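Local coordinates for protein inositol 2-dehydrogenase (Sinorhizobium meliloti, PDB 4HKT) that oxidises myo-inositol to scyllo-inosose (2-keto-myo-inositol) with NAD(+) as the hydride acceptor, the first step of myo-inositol breakdown to acetyl-CoA, at residues B[8-12]-B[32-36]; B[90-96]-B[115-121]. Residue numbers count along the deposited sequence, not the author numbering.

In the fold
Both contacts pair neighbouring parallel strands of the same six-stranded sheet, the core of the N-terminal Rossmann domain, whose strands run in the order 51-52, 28-34, 4-9, 66-69, 89-93, 117-120. Contact 1 joins 4-9 to 28-34 across helix 13-24; contact 2 follows later in the chain and joins 89-93 to 117-120 across helix 100-112. Each therefore closes a beta-alpha-beta unit, one in either half of the sheet, with strand 66-69 between them. The centres of contact 1 and contact 2 lie about 16 Å apart, and the nearest atoms of contact 1 and contact 2 about 7 Å apart, without touching. Contact 1 carries the glycine-rich turn expected to hold NAD, while contact 2 borders helix 281-297 from the C-terminal half of the chain.

Contact 1 of 2, residues B[8-12]-B[32-36]; sequences LLGAG and AVADA
Two parallel strands run side by side here, Leu8-Leu9 against Ala32-Ala34, with Leu8 in register with Val33 (CA-CA 4.7 Å) and Leu9 with Ala34 (4.9 Å). Three backbone hydrogen bonds join them: Leu8 N to Ala32 O (2.8 Å), Ala34 N to Leu8 O (2.9 Å) and Gly10 N to Ala34 O (2.8 Å). Val33 CA also approaches Leu8 O at 3.3 Å as a CA-H...O contact. Past Leu9 the first strand breaks into a turn. Gly10 takes phi/psi of 104/128, where a CB would jam against the preceding carbonyl, and Gly12 is the N-cap of helix 13-24. This is the opening beta-alpha-beta unit of a Rossmann fold, and Gly10, Gly12 and Gly15 match its GxGxxG pattern, consistent with a dinucleotide-binding turn. Asp35, just beyond the second strand, fastens that turn: with chi1 t it sends OD1 to Ala11 N (2.8 Å), while OD2 accepts from Phe37 N. Apolar packing is light. On one face Leu8 CB lies 4.4 Å from Val33 CG2, and Ala11 CB is 4.4 Å from Val33 CG1, beneath helix 38-48; on the other, Leu9 CD2 sits 4.1 Å from Ala34 CB, near Ile58 of helix 55-60.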
ATOM      1  N   LEU B   8       3.589  29.105 -29.873  1.00 31.91           N
ATOM      2  CA  LEU B   8       3.576  27.646 -29.883  1.00 34.16           C
ATOM      3  C   LEU B   8       3.677  27.176 -31.322  1.00 34.62           C
ATOM      4  O   LEU B   8       2.920  27.636 -32.178  1.00 34.12           O
ATOM      5  CB  LEU B   8       2.277  27.110 -29.259  1.00 34.16           C
ATOM      6  CG  LEU B   8       1.995  25.604 -29.347  1.00 35.13           C
ATOM      7  CD1 LEU B   8       3.143  24.797 -28.777  1.00 35.32           C
ATOM      8  CD2 LEU B   8       0.704  25.241 -28.624  1.00 37.30           C
ATOM      9  N   LEU B   9       4.606  26.257 -31.582  1.00 32.72           N
ATOM     10  CA  LEU B   9       4.780  25.662 -32.893  1.00 30.37           C
ATOM     11  C   LEU B   9       4.456  24.201 -32.783  1.00 32.38           C
ATOM     12  O   LEU B   9       5.158  23.447 -32.090  1.00 31.28           O
ATOM     13  CB  LEU B   9       6.210  25.820 -33.398  1.00 30.76           C
ATOM     14  CG  LEU B   9       6.851  27.188 -33.209  1.00 29.38           C
ATOM     15  CD1 LEU B   9       8.215  27.189 -33.872  1.00 28.47           C
ATOM     16  CD2 LEU B   9       5.992  28.295 -33.781  1.00 31.21           C
ATOM     17  N   GLY B  10       3.388  23.802 -33.461  1.00 32.55           N
ATOM     18  CA  GLY B  10       2.886  22.437 -33.404  1.00 36.38           C
ATOM     19  C   GLY B  10       1.646  22.346 -32.528  1.00 36.88           C
ATOM     20  O   GLY B  10       1.658  22.771 -31.366  1.00 39.36           O
ATOM     21  N   ALA B  11       0.583  21.756 -33.074  1.00 42.11           N
ATOM     22  CA  ALA B  11      -0.719  21.708 -32.400  1.00 41.85           C
ATOM     23  C   ALA B  11      -1.255  20.288 -32.180  1.00 42.09           C
ATOM     24  O   ALA B  11      -2.452  20.110 -31.974  1.00 43.81           O
ATOM     25  CB  ALA B  11      -1.731  22.543 -33.189  1.00 44.25           C
ATOM     26  N   GLY B  12      -0.383  19.284 -32.211  1.00 40.00           N
ATOM     27  CA  GLY B  12      -0.782  17.906 -31.899  1.00 41.15           C
ATOM     28  C   GLY B  12      -0.967  17.682 -30.408  1.00 40.46           C
ATOM     29  O   GLY B  12      -1.138  18.638 -29.650  1.00 40.30           O
ATOM     30  N   ALA B  32       0.445  33.237 -29.996  1.00 39.14           N
ATOM     31  CA  ALA B  32       0.331  32.694 -31.345  1.00 39.20           C
ATOM     32  C   ALA B  32       0.554  31.194 -31.406  1.00 39.87           C
ATOM     33  O   ALA B  32       1.387  30.659 -30.680  1.00 37.64           O
ATOM     34  CB  ALA B  32       1.299  33.400 -32.274  1.00 39.66           C
ATOM     35  N   VAL B  33      -0.232  30.524 -32.240  1.00 39.67           N
ATOM     36  CA  VAL B  33      -0.023  29.120 -32.564  1.00 42.01           C
ATOM     37  C   VAL B  33       0.253  28.973 -34.051  1.00 41.09           C
ATOM     38  O   VAL B  33      -0.312  29.706 -34.860  1.00 37.96           O
ATOM     39  CB  VAL B  33      -1.263  28.272 -32.262  1.00 45.13           C
ATOM     40  CG1 VAL B  33      -0.997  26.794 -32.574  1.00 45.18           C
ATOM     41  CG2 VAL B  33      -1.663  28.448 -30.816  1.00 50.96           C
ATOM     42  N   ALA B  34       1.099  28.000 -34.396  1.00 36.77           N
ATOM     43  CA  ALA B  34       1.345  27.608 -35.766  1.00 35.72           C
ATOM     44  C   ALA B  34       1.339  26.070 -35.893  1.00 37.50           C
ATOM     45  O   ALA B  34       1.618  25.346 -34.923  1.00 30.84           O
ATOM     46  CB  ALA B  34       2.664  28.190 -36.249  1.00 37.03           C
ATOM     47  N   ASP B  35       1.001  25.590 -37.088  1.00 36.94           N
ATOM     48  CA  ASP B  35       0.954  24.159 -37.393  1.00 41.35           C
ATOM     49  C   ASP B  35       0.830  24.020 -38.906  1.00 44.22           C
ATOM     50  O   ASP B  35       0.381  24.943 -39.572  1.00 40.89           O
ATOM     51  CB  ASP B  35      -0.242  23.485 -36.697  1.00 43.59           C
ATOM     52  CG  ASP B  35      -0.136  21.961 -36.680  1.00 48.59           C
ATOM     53  OD1 ASP B  35       0.616  21.405 -35.843  1.00 46.22           O
ATOM     54  OD2 ASP B  35      -0.829  21.319 -37.497  1.00 48.46           O
ATOM     55  N   ALA B  36       1.252  22.890 -39.461  1.00 48.90           N
ATOM     56  CA  ALA B  36       1.118  22.667 -40.903  1.00 51.01           C
ATOM     57  C   ALA B  36      -0.347  22.399 -41.291  1.00 55.07           C
ATOM     58  O   ALA B  36      -0.735  22.611 -42.433  1.00 50.98           O
ATOM     59  CB  ALA B  36       2.007  21.522 -41.352  1.00 52.50           C
TER

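Contact 2 of 2, residues B[90-96]-B[115-121]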
ATOM      1  N   ILE B  90      13.868  29.433 -26.138  1.00 23.98           N
ATOM      2  CA  ILE B  90      13.383  28.233 -26.825  1.00 21.95           C
ATOM      3  C   ILE B  90      13.188  27.066 -25.856  1.00 20.11           C
ATOM      4  O   ILE B  90      14.087  26.670 -25.108  1.00 19.03           O
ATOM      5  CB  ILE B  90      14.405  27.781 -27.885  1.00 21.89           C
ATOM      6  CG1 ILE B  90      14.740  28.903 -28.853  1.00 22.30           C
ATOM      7  CG2 ILE B  90      13.905  26.588 -28.663  1.00 22.48           C
ATOM      8  CD1 ILE B  90      16.216  28.947 -29.175  1.00 23.62           C
ATOM      9  N   PHE B  91      11.999  26.539 -25.880  1.00 19.38           N
ATOM     10  CA  PHE B  91      11.726  25.285 -25.241  1.00 21.91           C
ATOM     11  C   PHE B  91      11.460  24.302 -26.380  1.00 21.54           C
ATOM     12  O   PHE B  91      10.542  24.519 -27.178  1.00 25.42           O
ATOM     13  CB  PHE B  91      10.503  25.369 -24.334  1.00 22.07           C
ATOM     14  CG  PHE B  91      10.115  24.054 -23.769  1.00 23.52           C
ATOM     15  CD1 PHE B  91      10.613  23.639 -22.538  1.00 25.29           C
ATOM     16  CD2 PHE B  91       9.324  23.200 -24.489  1.00 23.91           C
ATOM     17  CE1 PHE B  91      10.303  22.387 -22.044  1.00 24.51           C
ATOM     18  CE2 PHE B  91       9.013  21.947 -24.013  1.00 25.42           C
ATOM     19  CZ  PHE B  91       9.510  21.536 -22.785  1.00 23.99           C
ATOM     20  N   CYS B  92      12.215  23.211 -26.439  1.00 20.52           N
ATOM     21  CA  CYS B  92      12.013  22.245 -27.495  1.00 19.75           C
ATOM     22  C   CYS B  92      11.712  20.836 -26.985  1.00 20.33           C
ATOM     23  O   CYS B  92      12.473  20.302 -26.211  1.00 19.82           O
ATOM     24  CB  CYS B  92      13.234  22.208 -28.412  1.00 19.29           C
ATOM     25  SG  CYS B  92      12.899  21.333 -29.954  1.00 23.02           S
ATOM     26  N   GLU B  93      10.597  20.256 -27.415  1.00 21.75           N
ATOM     27  CA  GLU B  93      10.323  18.847 -27.136  1.00 24.87           C
ATOM     28  C   GLU B  93      11.472  17.937 -27.637  1.00 23.90           C
ATOM     29  O   GLU B  93      12.141  18.240 -28.626  1.00 21.36           O
ATOM     30  CB  GLU B  93       9.013  18.411 -27.757  1.00 28.83           C
ATOM     31  CG  GLU B  93       7.799  18.655 -26.872  1.00 36.88           C
ATOM     32  CD  GLU B  93       7.818  17.815 -25.589  1.00 38.20           C
ATOM     33  OE1 GLU B  93       8.331  16.675 -25.620  1.00 40.39           O
ATOM     34  OE2 GLU B  93       7.372  18.330 -24.545  1.00 40.09           O
ATOM     35  N   LYS B  94      11.682  16.833 -26.938  1.00 23.23           N
ATOM     36  CA  LYS B  94      12.694  15.884 -27.334  1.00 25.79           C
ATOM     37  C   LYS B  94      12.386  15.431 -28.746  1.00 24.09           C
ATOM     38  O   LYS B  94      11.225  15.404 -29.137  1.00 24.23           O
ATOM     39  CB  LYS B  94      12.703  14.673 -26.410  1.00 27.12           C
ATOM     40  CG  LYS B  94      11.575  13.720 -26.708  1.00 28.01           C
ATOM     41  CD  LYS B  94      11.829  12.357 -26.148  1.00 31.22           C
ATOM     42  CE  LYS B  94      10.659  11.462 -26.452  1.00 29.68           C
ATOM     43  NZ  LYS B  94      10.754  10.964 -27.836  1.00 28.65           N
ATOM     44  N   PRO B  95      13.417  15.090 -29.523  1.00 24.42           N
ATOM     45  CA  PRO B  95      14.837  15.308 -29.287  1.00 24.98           C
ATOM     46  C   PRO B  95      15.239  16.629 -29.957  1.00 23.88           C
ATOM     47  O   PRO B  95      14.421  17.274 -30.607  1.00 22.64           O
ATOM     48  CB  PRO B  95      15.490  14.149 -30.041  1.00 24.53           C
ATOM     49  CG  PRO B  95      14.603  13.950 -31.207  1.00 25.32           C
ATOM     50  CD  PRO B  95      13.205  14.293 -30.746  1.00 25.49           C
ATOM     51  N   ILE B  96      16.488  17.020 -29.800  1.00 22.10           N
ATOM     52  CA  ILE B  96      17.035  18.112 -30.584  1.00 19.91           C
ATOM     53  C   ILE B  96      17.144  17.633 -32.018  1.00 20.10           C
ATOM     54  O   ILE B  96      16.761  18.331 -32.970  1.00 20.55           O
ATOM     55  CB  ILE B  96      18.388  18.546 -30.045  1.00 19.14           C
ATOM     56  CG1 ILE B  96      18.181  19.252 -28.689  1.00 20.47           C
ATOM     57  CG2 ILE B  96      19.040  19.532 -31.003  1.00 17.40           C
ATOM     58  CD1 ILE B  96      19.430  19.422 -27.886  1.00 19.96           C
ATOM     59  N   ALA B 115      21.631  32.000 -26.669  1.00 26.40           N
ATOM     60  CA  ALA B 115      20.245  31.621 -26.585  1.00 23.70           C
ATOM     61  C   ALA B 115      19.981  30.755 -25.352  1.00 20.76           C
ATOM     62  O   ALA B 115      20.848  30.039 -24.866  1.00 21.70           O
ATOM     63  CB  ALA B 115      19.816  30.896 -27.864  1.00 25.10           C
ATOM     64  N   LYS B 116      18.763  30.840 -24.876  1.00 20.28           N
ATOM     65  CA  LYS B 116      18.248  30.024 -23.803  1.00 21.68           C
ATOM     66  C   LYS B 116      17.475  28.877 -24.440  1.00 20.49           C
ATOM     67  O   LYS B 116      16.585  29.111 -25.243  1.00 20.78           O
ATOM     68  CB  LYS B 116      17.293  30.850 -22.937  1.00 23.96           C
ATOM     69  CG  LYS B 116      17.955  32.023 -22.214  1.00 25.69           C
ATOM     70  CD  LYS B 116      16.922  32.726 -21.330  1.00 28.25           C
ATOM     71  CE  LYS B 116      17.523  33.902 -20.574  1.00 29.39           C
ATOM     72  NZ  LYS B 116      18.030  34.948 -21.522  1.00 29.65           N
ATOM     73  N   LEU B 117      17.873  27.650 -24.116  1.00 20.74           N
ATOM     74  CA  LEU B 117      17.227  26.440 -24.627  1.00 21.08           C
ATOM     75  C   LEU B 117      17.033  25.455 -23.477  1.00 20.24           C
ATOM     76  O   LEU B 117      17.993  25.054 -22.822  1.00 22.27           O
ATOM     77  CB  LEU B 117      18.112  25.785 -25.725  1.00 20.79           C
ATOM     78  CG  LEU B 117      17.779  24.344 -26.150  1.00 19.75           C
ATOM     79  CD1 LEU B 117      16.469  24.369 -26.886  1.00 20.62           C
ATOM     80  CD2 LEU B 117      18.841  23.691 -27.038  1.00 21.10           C
HETATM   81  N   MSE B 118      15.799  25.056 -23.279  1.00 19.06           N
HETATM   82  CA  MSE B 118      15.466  23.966 -22.406  1.00 20.66           C
HETATM   83  C   MSE B 118      14.890  22.906 -23.289  1.00 20.16           C
HETATM   84  O   MSE B 118      14.105  23.203 -24.204  1.00 19.48           O
HETATM   85  CB  MSE B 118      14.381  24.417 -21.427  1.00 22.25           C
HETATM   86  CG  MSE B 118      13.985  23.289 -20.499  1.00 24.05           C
HETATM   87 SE   MSE B 118      12.662  23.923 -19.170  1.00 28.12          SE
HETATM   88  CE  MSE B 118      13.855  24.981 -18.064  1.00 28.60           C
ATOM     89  N   VAL B 119      15.241  21.644 -23.011  1.00 20.63           N
ATOM     90  CA  VAL B 119      14.702  20.543 -23.778  1.00 19.77           C
ATOM     91  C   VAL B 119      13.632  19.878 -22.950  1.00 19.67           C
ATOM     92  O   VAL B 119      13.650  19.945 -21.738  1.00 24.54           O
ATOM     93  CB  VAL B 119      15.810  19.523 -24.224  1.00 20.13           C
ATOM     94  CG1 VAL B 119      16.894  20.217 -25.029  1.00 21.05           C
ATOM     95  CG2 VAL B 119      16.436  18.808 -23.047  1.00 20.94           C
ATOM     96  N   GLY B 120      12.719  19.197 -23.590  1.00 18.87           N
ATOM     97  CA  GLY B 120      11.575  18.657 -22.901  1.00 20.88           C
ATOM     98  C   GLY B 120      11.788  17.307 -22.213  1.00 22.11           C
ATOM     99  O   GLY B 120      11.287  16.286 -22.678  1.00 23.05           O
ATOM    100  N   PHE B 121      12.541  17.277 -21.120  1.00 20.08           N
ATOM    101  CA  PHE B 121      12.564  16.051 -20.322  1.00 20.42           C
ATOM    102  C   PHE B 121      11.695  16.374 -19.116  1.00 20.99           C
ATOM    103  O   PHE B 121      12.188  16.707 -18.054  1.00 19.01           O
ATOM    104  CB  PHE B 121      13.965  15.658 -19.920  1.00 19.49           C
ATOM    105  CG  PHE B 121      14.805  15.114 -21.054  1.00 19.76           C
ATOM    106  CD1 PHE B 121      14.354  14.087 -21.825  1.00 21.05           C
ATOM    107  CD2 PHE B 121      16.092  15.552 -21.242  1.00 21.35           C
ATOM    108  CE1 PHE B 121      15.135  13.568 -22.839  1.00 23.05           C
ATOM    109  CE2 PHE B 121      16.896  15.032 -22.230  1.00 20.78           C
ATOM    110  CZ  PHE B 121      16.412  14.045 -23.049  1.00 21.17           C
TER
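Strands 90-93 and 117-120 run parallel, their axes 4.5 Å apart at closest and inclined by 22°, in a beta-alpha-beta unit of the Rossmann domain with helix 100-112 as the crossover. Ile90 pairs with Leu117, Phe91 with Met118 and Cys92 with Val119. The hydrogen bonds zigzag between them: Ile90 N to Lys116 O (2.9 Å), Met118 N to Ile90 O (3.0 Å), Cys92 N to Met118 O (2.9 Å) and Gly120 N to Cys92 O (2.9 Å). Gly120 is the centre of an inverse gamma turn, closed by Phe121 N to Val119 O (3.0 Å), and the peptide before Pro95 is cis.

On one face, Ile90 CG2 meets Leu117 CD1 at 3.8 Å, with Cys92 CB 4.2 Å from the same CD1. Ile96 folds back to this side, its CD1 3.9 Å from Val119 CG1. The other face belongs to Phe91 and selenomethionine Met118, whose SE lies 5.1 Å from the Phe91 ring centroid at the ring edge, a Met-aromatic contact; Phe291 of helix 281-297 touches both side chains. Phe91 CZ also comes within 3.5 Å of Gly120 CA, and an ideal CB on Gly120 would be tight against that ring and Glu93 OE2.

The charged groups look elsewhere: Glu93 OE2 bonds to His18 NE2, and Lys94 NZ to Asp171 O. Glu93-Lys94-Pro95 matches the Glu-Lys-Pro motif of the Gfo/Idh/MocA family, whose lysine lies at the active site in relatives. Backbone bonds and apolar contacts thus hold the strands together, while Glu93 and the following Lys94 carry polar links to helix 13-24 and helix 168-184.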